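Long-range contacts in triphenylmethane reductase (Citrobacter sp., PDB 2VRC), which binds NADP(+) and, as a reductase of the Rossmann-fold NmrA-like family, probably uses the cofactor to reduce triphenylmethane dyes: residues S2-G7 and Q28-V33; K69-S74 and H101-G106; T136-A141 and K194-V199. The protein carries 4 engineered substitutions. All blocks are in the same frame, centred on the assembly; numbering follows the deposited sequence.

Contact 1: residues S2-G7 and Q28-V33; sequences SIAVTG and QIIAIV
A4 and I32 meet on the tightly packed face of this parallel pair, the methyl CB of A4 lying 3.7 Å from I32 CD1. I32 reaches back there because its CG1 stands anti to the carbonyl carbon and beside the backbone N (chi1 -61°), which turns the ethyl arm toward the start of the strand. The same CD1 touches T6 CG2 at 4.2 Å, and these two side chains lie alongside each other, pointing the same way. I30 repeats the pattern further back: its CD1 comes within 3.4 Å of S2 OG, while its CB sits next to that of A4. The backbones are laced by four hydrogen bonds. I3 N gives an almost straight one to Q28 O at 2.8 Å, I3 O accepts from I30 N, V5 N donates to I30 O, and V5 O receives I32 N at 3.0 Å.

The other face is looser as far as these two strands go. I3, V5, I29 and A31 point there, yet their side chains barely meet across the pair and pack instead on other parts of the chain. The C-terminal end also opens, G7 and V33 standing 6.1 Å apart between their CA atoms. G7, at that end, and Q28, at the start of its segment, are the partly exposed residues.

T6 OG1 is held from beyond the pair, with hydrogen bonds to Y54 OH, I73 N and L71 O, so the strand end is tied to an NADP(+)-binding residue, Y54. Strands 3-6 and 29-33 with helix 11-23 form a beta-alpha-beta unit of the Rossmann-type sheet. That helix covers V5 and I29 through I17 and L20, helix 60-64 lies over T6 and I32, and strand 69-72 continues the sheet beyond 3-6.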
loop_
_atom_site.group_PDB
_atom_site.type_symbol
_atom_site.label_atom_id
_atom_site.label_comp_id
_atom_site.label_asym_id
_atom_site.label_seq_id
_atom_site.Cartn_x
_atom_site.Cartn_y
_atom_site.Cartn_z
ATOM N N SER D 2 -11.463 -18.255 -13.715
ATOM C CA SER D 2 -11.008 -17.540 -12.514
ATOM C C SER D 2 -11.929 -16.403 -12.031
ATOM O O SER D 2 -12.155 -15.451 -12.765
ATOM C CB SER D 2 -9.663 -16.906 -12.840
ATOM O OG SER D 2 -8.721 -17.208 -11.836
ATOM N N ILE D 3 -12.425 -16.473 -10.805
ATOM C CA ILE D 3 -13.176 -15.358 -10.227
ATOM C C ILE D 3 -12.517 -14.847 -8.959
ATOM O O ILE D 3 -12.269 -15.618 -8.023
ATOM C CB ILE D 3 -14.580 -15.770 -9.836
ATOM C CG1 ILE D 3 -15.394 -16.155 -11.071
ATOM C CG2 ILE D 3 -15.247 -14.664 -9.007
ATOM C CD1 ILE D 3 -16.576 -17.047 -10.750
ATOM N N ALA D 4 -12.261 -13.547 -8.908
ATOM C CA ALA D 4 -11.512 -12.957 -7.804
ATOM C C ALA D 4 -12.391 -12.067 -6.950
ATOM O O ALA D 4 -13.270 -11.378 -7.464
ATOM C CB ALA D 4 -10.323 -12.180 -8.337
ATOM N N VAL D 5 -12.155 -12.080 -5.648
ATOM C CA VAL D 5 -12.949 -11.289 -4.718
ATOM C C VAL D 5 -12.029 -10.463 -3.811
ATOM O O VAL D 5 -11.287 -11.028 -2.995
ATOM C CB VAL D 5 -13.880 -12.217 -3.848
ATOM C CG1 VAL D 5 -14.697 -11.398 -2.864
ATOM C CG2 VAL D 5 -14.799 -13.054 -4.732
ATOM N N THR D 6 -12.057 -9.139 -3.947
ATOM C CA THR D 6 -11.309 -8.282 -3.026
ATOM C C THR D 6 -12.113 -8.161 -1.711
ATOM O O THR D 6 -13.254 -8.585 -1.670
ATOM C CB THR D 6 -11.074 -6.892 -3.639
ATOM O OG1 THR D 6 -12.330 -6.223 -3.774
ATOM C CG2 THR D 6 -10.416 -6.986 -5.018
ATOM N N GLY D 7 -11.539 -7.612 -0.642
ATOM C CA GLY D 7 -12.259 -7.476 0.640
ATOM C C GLY D 7 -12.739 -8.825 1.174
ATOM O O GLY D 7 -13.782 -8.931 1.857
ATOM N N GLN D 28 -11.367 -22.389 -8.431
ATOM C CA GLN D 28 -11.705 -21.288 -9.349
ATOM C C GLN D 28 -11.887 -19.904 -8.668
ATOM O O GLN D 28 -12.032 -18.892 -9.358
ATOM C CB GLN D 28 -12.925 -21.644 -10.214
ATOM C CG GLN D 28 -12.678 -22.769 -11.247
ATOM C CD GLN D 28 -13.825 -22.925 -12.284
ATOM O OE1 GLN D 28 -13.568 -23.266 -13.438
ATOM N NE2 GLN D 28 -15.081 -22.682 -11.867
ATOM N N ILE D 29 -11.883 -19.868 -7.335
ATOM C CA ILE D 29 -12.026 -18.627 -6.586
ATOM C C ILE D 29 -10.675 -18.151 -6.058
ATOM O O ILE D 29 -9.879 -18.939 -5.526
ATOM C CB ILE D 29 -12.963 -18.792 -5.392
ATOM C CG1 ILE D 29 -14.267 -19.428 -5.831
ATOM C CG2 ILE D 29 -13.228 -17.454 -4.734
ATOM C CD1 ILE D 29 -14.984 -20.180 -4.727
ATOM N N ILE D 30 -10.423 -16.855 -6.199
ATOM C CA ILE D 30 -9.203 -16.242 -5.688
ATOM C C ILE D 30 -9.593 -15.188 -4.665
ATOM O O ILE D 30 -10.450 -14.343 -4.945
ATOM C CB ILE D 30 -8.417 -15.598 -6.823
ATOM C CG1 ILE D 30 -7.856 -16.698 -7.736
ATOM C CG2 ILE D 30 -7.344 -14.655 -6.273
ATOM C CD1 ILE D 30 -7.201 -16.196 -9.017
ATOM N N ALA D 31 -8.992 -15.248 -3.482
ATOM C CA ALA D 31 -9.305 -14.281 -2.429
ATOM C C ALA D 31 -8.177 -13.271 -2.331
ATOM O O ALA D 31 -7.020 -13.636 -2.121
ATOM C CB ALA D 31 -9.551 -14.970 -1.083
ATOM N N ILE D 32 -8.523 -12.007 -2.515
ATOM C CA ILE D 32 -7.557 -10.927 -2.499
ATOM C C ILE D 32 -7.658 -10.127 -1.200
ATOM O O ILE D 32 -8.691 -9.534 -0.878
ATOM C CB ILE D 32 -7.728 -10.016 -3.715
ATOM C CG1 ILE D 32 -7.493 -10.823 -4.995
ATOM C CG2 ILE D 32 -6.809 -8.801 -3.594
ATOM C CD1 ILE D 32 -7.970 -10.155 -6.287
ATOM N N VAL D 33 -6.551 -10.080 -0.483
ATOM C CA VAL D 33 -6.559 -9.689 0.892
ATOM C C VAL D 33 -5.271 -8.895 1.171
ATOM O O VAL D 33 -4.279 -9.090 0.470
ATOM C CB VAL D 33 -6.675 -11.010 1.672
ATOM C CG1 VAL D 33 -5.791 -11.057 2.865
ATOM C CG2 VAL D 33 -8.169 -11.331 1.979
#

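Contact 2: residues K69-S74 and H101-G106; sequences KLLFIS and HIAYTG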
loop_
_atom_site.group_PDB
_atom_site.type_symbol
_atom_site.label_atom_id
_atom_site.label_comp_id
_atom_site.label_asym_id
_atom_site.label_seq_id
_atom_site.Cartn_x
_atom_site.Cartn_y
_atom_site.Cartn_z
ATOM N N LYS D 69 -12.899 -12.844 -13.818
ATOM C CA LYS D 69 -13.949 -11.997 -13.237
ATOM C C LYS D 69 -13.560 -11.451 -11.879
ATOM O O LYS D 69 -13.205 -12.198 -10.976
ATOM C CB LYS D 69 -15.288 -12.730 -13.144
ATOM C CG LYS D 69 -15.772 -13.285 -14.466
ATOM C CD LYS D 69 -17.229 -13.708 -14.400
ATOM C CE LYS D 69 -17.698 -14.154 -15.782
ATOM N NZ LYS D 69 -19.120 -14.575 -15.764
ATOM N N LEU D 70 -13.646 -10.136 -11.750
ATOM C CA LEU D 70 -13.277 -9.468 -10.540
ATOM C C LEU D 70 -14.477 -8.899 -9.802
ATOM O O LEU D 70 -15.228 -8.111 -10.353
ATOM C CB LEU D 70 -12.279 -8.349 -10.856
ATOM C CG LEU D 70 -11.876 -7.472 -9.663
ATOM C CD1 LEU D 70 -11.324 -8.326 -8.489
ATOM C CD2 LEU D 70 -10.877 -6.417 -10.106
ATOM N N LEU D 71 -14.659 -9.302 -8.550
ATOM C CA LEU D 71 -15.554 -8.576 -7.672
ATOM C C LEU D 71 -14.744 -7.538 -6.909
ATOM O O LEU D 71 -13.940 -7.862 -6.043
ATOM C CB LEU D 71 -16.333 -9.494 -6.720
ATOM C CG LEU D 71 -17.191 -8.761 -5.671
ATOM C CD1 LEU D 71 -18.247 -7.827 -6.335
ATOM C CD2 LEU D 71 -17.866 -9.745 -4.709
ATOM N N PHE D 72 -14.975 -6.281 -7.257
ATOM C CA PHE D 72 -14.277 -5.123 -6.717
ATOM C C PHE D 72 -15.193 -4.506 -5.654
ATOM O O PHE D 72 -16.184 -3.879 -5.974
ATOM C CB PHE D 72 -13.993 -4.173 -7.898
ATOM C CG PHE D 72 -13.511 -2.789 -7.535
ATOM C CD1 PHE D 72 -13.017 -2.476 -6.284
ATOM C CD2 PHE D 72 -13.487 -1.809 -8.513
ATOM C CE1 PHE D 72 -12.560 -1.186 -6.002
ATOM C CE2 PHE D 72 -13.051 -0.514 -8.242
ATOM C CZ PHE D 72 -12.575 -0.201 -6.982
ATOM N N ILE D 73 -14.852 -4.717 -4.388
ATOM C CA ILE D 73 -15.640 -4.209 -3.254
ATOM C C ILE D 73 -15.039 -2.900 -2.760
ATOM O O ILE D 73 -13.820 -2.787 -2.592
ATOM C CB ILE D 73 -15.670 -5.273 -2.142
ATOM C CG1 ILE D 73 -16.177 -6.582 -2.762
ATOM C CG2 ILE D 73 -16.463 -4.810 -0.887
ATOM C CD1 ILE D 73 -16.421 -7.667 -1.802
ATOM N N SER D 74 -15.873 -1.884 -2.567
ATOM C CA SER D 74 -15.327 -0.567 -2.203
ATOM C C SER D 74 -14.639 -0.590 -0.838
ATOM O O SER D 74 -15.047 -1.328 0.060
ATOM C CB SER D 74 -16.394 0.521 -2.256
ATOM O OG SER D 74 -17.589 0.079 -1.631
ATOM N N HIS D 101 -14.168 -9.095 -16.787
ATOM C CA HIS D 101 -15.411 -8.578 -16.257
ATOM C C HIS D 101 -15.155 -7.947 -14.890
ATOM O O HIS D 101 -14.528 -8.564 -14.034
ATOM C CB HIS D 101 -16.479 -9.677 -16.173
ATOM C CG HIS D 101 -17.837 -9.158 -15.818
ATOM N ND1 HIS D 101 -18.729 -8.711 -16.765
ATOM C CD2 HIS D 101 -18.433 -8.960 -14.620
ATOM C CE1 HIS D 101 -19.827 -8.290 -16.166
ATOM N NE2 HIS D 101 -19.674 -8.424 -14.865
ATOM N N ILE D 102 -15.624 -6.720 -14.692
ATOM C CA ILE D 102 -15.509 -6.065 -13.388
ATOM C C ILE D 102 -16.880 -5.880 -12.801
ATOM O O ILE D 102 -17.736 -5.221 -13.394
ATOM C CB ILE D 102 -14.827 -4.693 -13.473
ATOM C CG1 ILE D 102 -13.378 -4.853 -13.951
ATOM C CG2 ILE D 102 -14.856 -3.991 -12.094
ATOM C CD1 ILE D 102 -12.676 -3.523 -14.351
ATOM N N ALA D 103 -17.101 -6.486 -11.643
ATOM C CA ALA D 103 -18.284 -6.170 -10.862
ATOM C C ALA D 103 -17.882 -5.241 -9.712
ATOM O O ALA D 103 -16.899 -5.484 -9.014
ATOM C CB ALA D 103 -18.937 -7.420 -10.359
ATOM N N TYR D 104 -18.621 -4.162 -9.530
ATOM C CA TYR D 104 -18.248 -3.169 -8.528
ATOM C C TYR D 104 -19.397 -2.935 -7.559
ATOM O O TYR D 104 -20.541 -2.850 -7.978
ATOM C CB TYR D 104 -17.815 -1.842 -9.201
ATOM C CG TYR D 104 -17.615 -0.711 -8.209
ATOM C CD1 TYR D 104 -16.584 -0.753 -7.264
ATOM C CD2 TYR D 104 -18.480 0.385 -8.195
ATOM C CE1 TYR D 104 -16.423 0.256 -6.352
ATOM C CE2 TYR D 104 -18.333 1.395 -7.302
ATOM C CZ TYR D 104 -17.312 1.342 -6.382
ATOM O OH TYR D 104 -17.184 2.386 -5.494
ATOM N N THR D 105 -19.109 -2.831 -6.273
ATOM C CA THR D 105 -20.152 -2.560 -5.286
ATOM C C THR D 105 -20.282 -1.072 -5.048
ATOM O O THR D 105 -19.489 -0.476 -4.338
ATOM C CB THR D 105 -19.904 -3.290 -3.944
ATOM O OG1 THR D 105 -18.751 -2.744 -3.299
ATOM C CG2 THR D 105 -19.686 -4.779 -4.158
ATOM N N GLY D 106 -21.294 -0.468 -5.654
ATOM C CA GLY D 106 -21.501 0.977 -5.545
ATOM C C GLY D 106 -22.660 1.351 -4.654
ATOM O O GLY D 106 -22.905 0.647 -3.668
HETATM O O HOH W 1 -20.834 -0.094 -1.555
#
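F72 and Y104 lie side by side and point the same way, but their rings are turned 53° apart, so Y104 presents its edge to a face of F72. Y104 CD1 is the atom that does the touching, 3.5 Å from F72 CD2 and displaced toward the rim of that ring. Both rings hang from a CG anti to the backbone N (chi1 169° for F72 and 171° for Y104), which carries them off the strands in step. I102 CG2 approaches the F72 ring at its edge, and the Y104 hydroxyl is hydrogen-bonded to H121 ND1.

Across the sheet, L71 CD1 packs on A103 CB and meets T105 CG2 at 4.0 Å, the L71 and T105 side chains crossing at about a right angle. T105 turns its OG1 to the neighbouring strand, where S74 N donates to it at 3.1 Å; this ties down S74, which binds NADP(+). A water bridges S74 OG and G106 O.

Backbone hydrogen bonds of the parallel pair, from L70 N to H101 O through to T105 N to F72 O, zip up the rest. Strand 69-72, helix 80-96 and strand 101-107 form a beta-alpha-beta unit; helices 80-96 and 116-129 cover the F72 face, while strand 3-6 flanks 69-72.

Contact 3: residues T136-A141 and K194-V199; sequences TFLRNA and KTYNLV
F137 N bonds to K194 O at 2.8 Å and starts a regular parallel ladder, the two strands running only 8° apart. F137 O then takes Y196 N, R139 N reaches Y196 O, and R139 O accepts L198 N. A141 N to L198 O, 3.1 Å and more bent at 140°, closes the series just beyond the strand end.

On one face the R139 side chain runs out extended and beside N197. T195 CG2 sits over a face of its guanidinium, 3.6 Å from NE and offset toward the rim, giving the flat group an apolar neighbour. Its charge is met outside the pair, where E125 and E111 form salt bridges with NE and NH2 and probably fix the rotation of the group.

On the other face the leucines pack together: L198 CD1 lies 4.0 Å from L138 CD2 and also touches N140 OD1. The edge of the Y196 ring faces L138, while T136 CG2 comes to Y196 CE2 at 3.9 Å from an oblique direction; H191 ND1 holds the Y196 hydroxyl. Past the ladder, A141 CB packs on V199 CG1 at 3.7 Å.

These are the sixth and seventh strands of a parallel Rossmann-type sheet in the order 3-2-1-4-5-6-7, and A141, at the C-terminal end of strand 135-140, is one of the NADP(+)-binding residues.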
loop_
_atom_site.group_PDB
_atom_site.type_symbol
_atom_site.label_atom_id
_atom_site.label_comp_id
_atom_site.label_asym_id
_atom_site.label_seq_id
_atom_site.Cartn_x
_atom_site.Cartn_y
_atom_site.Cartn_z
ATOM N N THR D 136 -20.462 -4.833 -14.166
ATOM C CA THR D 136 -21.751 -4.874 -13.517
ATOM C C THR D 136 -21.649 -3.964 -12.332
ATOM O O THR D 136 -20.732 -4.114 -11.520
ATOM C CB THR D 136 -22.158 -6.294 -13.077
ATOM O OG1 THR D 136 -22.046 -7.177 -14.196
ATOM C CG2 THR D 136 -23.598 -6.288 -12.597
ATOM N N PHE D 137 -22.565 -3.000 -12.257
ATOM C CA PHE D 137 -22.593 -2.103 -11.131
ATOM C C PHE D 137 -23.630 -2.577 -10.135
ATOM O O PHE D 137 -24.829 -2.516 -10.382
ATOM C CB PHE D 137 -22.788 -0.633 -11.539
ATOM C CG PHE D 137 -21.653 -0.065 -12.388
ATOM C CD1 PHE D 137 -21.917 0.877 -13.376
ATOM C CD2 PHE D 137 -20.331 -0.509 -12.226
ATOM C CE1 PHE D 137 -20.896 1.386 -14.172
ATOM C CE2 PHE D 137 -19.293 0.008 -13.029
ATOM C CZ PHE D 137 -19.589 0.959 -14.009
ATOM N N LEU D 138 -23.138 -3.084 -9.013
ATOM C CA LEU D 138 -23.956 -3.662 -7.982
ATOM C C LEU D 138 -24.112 -2.595 -6.923
ATOM O O LEU D 138 -23.259 -2.440 -6.057
ATOM C CB LEU D 138 -23.268 -4.896 -7.374
ATOM C CG LEU D 138 -22.901 -6.099 -8.262
ATOM C CD1 LEU D 138 -21.940 -7.046 -7.526
ATOM C CD2 LEU D 138 -24.130 -6.854 -8.733
ATOM N N ARG D 139 -25.189 -1.836 -7.007
ATOM C CA ARG D 139 -25.343 -0.727 -6.098
ATOM C C ARG D 139 -26.146 -1.173 -4.888
ATOM O O ARG D 139 -27.368 -1.198 -4.904
ATOM C CB ARG D 139 -25.982 0.457 -6.817
ATOM C CG ARG D 139 -25.250 0.872 -8.077
ATOM C CD ARG D 139 -26.054 1.941 -8.753
ATOM N NE ARG D 139 -25.265 2.864 -9.564
ATOM C CZ ARG D 139 -25.778 3.968 -10.093
ATOM N NH1 ARG D 139 -27.061 4.247 -9.866
ATOM N NH2 ARG D 139 -25.022 4.791 -10.820
ATOM N N ASN D 140 -25.427 -1.544 -3.845
ATOM C CA ASN D 140 -26.005 -2.156 -2.676
ATOM C C ASN D 140 -26.686 -1.154 -1.784
ATOM O O ASN D 140 -26.184 -0.049 -1.594
ATOM C CB ASN D 140 -24.923 -2.877 -1.882
ATOM C CG ASN D 140 -24.360 -4.063 -2.620
ATOM O OD1 ASN D 140 -24.990 -4.608 -3.541
ATOM N ND2 ASN D 140 -23.167 -4.491 -2.213
ATOM N N ALA D 141 -27.829 -1.547 -1.229
ATOM C CA ALA D 141 -28.503 -0.774 -0.188
ATOM C C ALA D 141 -27.676 -0.875 1.060
ATOM O O ALA D 141 -26.829 -1.741 1.125
ATOM C CB ALA D 141 -29.848 -1.393 0.083
ATOM N N LYS D 194 -24.430 -3.854 -16.956
ATOM C CA LYS D 194 -25.693 -3.639 -16.286
ATOM C C LYS D 194 -25.489 -2.902 -14.992
ATOM O O LYS D 194 -24.501 -3.122 -14.291
ATOM C CB LYS D 194 -26.399 -4.969 -16.021
ATOM C CG LYS D 194 -26.802 -5.718 -17.272
ATOM C CD LYS D 194 -27.889 -4.990 -17.986
ATOM C CE LYS D 194 -28.847 -5.956 -18.660
ATOM N NZ LYS D 194 -28.342 -6.312 -20.004
ATOM N N THR D 195 -26.418 -2.003 -14.697
ATOM C CA THR D 195 -26.424 -1.282 -13.443
ATOM C C THR D 195 -27.637 -1.764 -12.707
ATOM O O THR D 195 -28.736 -1.642 -13.211
ATOM C CB THR D 195 -26.550 0.218 -13.674
ATOM O OG1 THR D 195 -25.440 0.684 -14.461
ATOM C CG2 THR D 195 -26.621 0.965 -12.318
ATOM N N TYR D 196 -27.427 -2.360 -11.541
ATOM C CA TYR D 196 -28.517 -2.803 -10.669
ATOM C C TYR D 196 -28.572 -1.923 -9.410
ATOM O O TYR D 196 -27.534 -1.672 -8.756
ATOM C CB TYR D 196 -28.325 -4.288 -10.292
ATOM C CG TYR D 196 -28.351 -5.227 -11.488
ATOM C CD1 TYR D 196 -29.340 -5.119 -12.465
ATOM C CD2 TYR D 196 -27.403 -6.227 -11.643
ATOM C CE1 TYR D 196 -29.377 -5.972 -13.552
ATOM C CE2 TYR D 196 -27.427 -7.091 -12.757
ATOM C CZ TYR D 196 -28.413 -6.941 -13.694
ATOM O OH TYR D 196 -28.446 -7.755 -14.786
ATOM N N ASN D 197 -29.756 -1.411 -9.087
ATOM C CA ASN D 197 -29.948 -0.794 -7.783
ATOM C C ASN D 197 -30.549 -1.845 -6.882
ATOM O O ASN D 197 -31.728 -2.130 -7.000
ATOM C CB ASN D 197 -30.878 0.407 -7.862
ATOM C CG ASN D 197 -30.279 1.560 -8.618
ATOM O OD1 ASN D 197 -30.687 1.838 -9.745
ATOM N ND2 ASN D 197 -29.324 2.259 -8.008
ATOM N N LEU D 198 -29.741 -2.410 -5.995
ATOM C CA LEU D 198 -30.131 -3.578 -5.210
ATOM C C LEU D 198 -30.628 -3.205 -3.829
ATOM O O LEU D 198 -29.849 -3.131 -2.879
ATOM C CB LEU D 198 -28.953 -4.544 -5.110
ATOM C CG LEU D 198 -28.419 -5.022 -6.467
ATOM C CD1 LEU D 198 -27.083 -5.717 -6.322
ATOM C CD2 LEU D 198 -29.437 -5.915 -7.206
ATOM N N VAL D 199 -31.930 -2.955 -3.734
ATOM C CA VAL D 199 -32.576 -2.500 -2.508
ATOM C C VAL D 199 -33.846 -3.293 -2.332
ATOM O O VAL D 199 -34.219 -4.077 -3.201
ATOM C CB VAL D 199 -32.943 -0.977 -2.544
ATOM C CG1 VAL D 199 -31.708 -0.100 -2.843
ATOM C CG2 VAL D 199 -34.071 -0.685 -3.546
#

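In the fold
From the N terminus, contact 1 closes the first loop, a beta-alpha-beta unit whose connection is helix 11-23. After strand 48-51, contact 2 closes another beta-alpha-beta unit, through helix 80-96. Contact 3 joins strands separated by a longer excursion that includes helices 152-158 and 175-186 and strand 160-163. The three follow one another in series; none encloses or crosses another. They are stitched side by side in one sheet: A4 of contact 1 bonds to K69 and L71 of contact 2, and Y104 O of contact 2 takes L138 N of contact 3, with H101 NE2 also bonded to T136 OG1. Contacts 1 and 3 do not touch, their centres about 20 Å apart with contact 2 between.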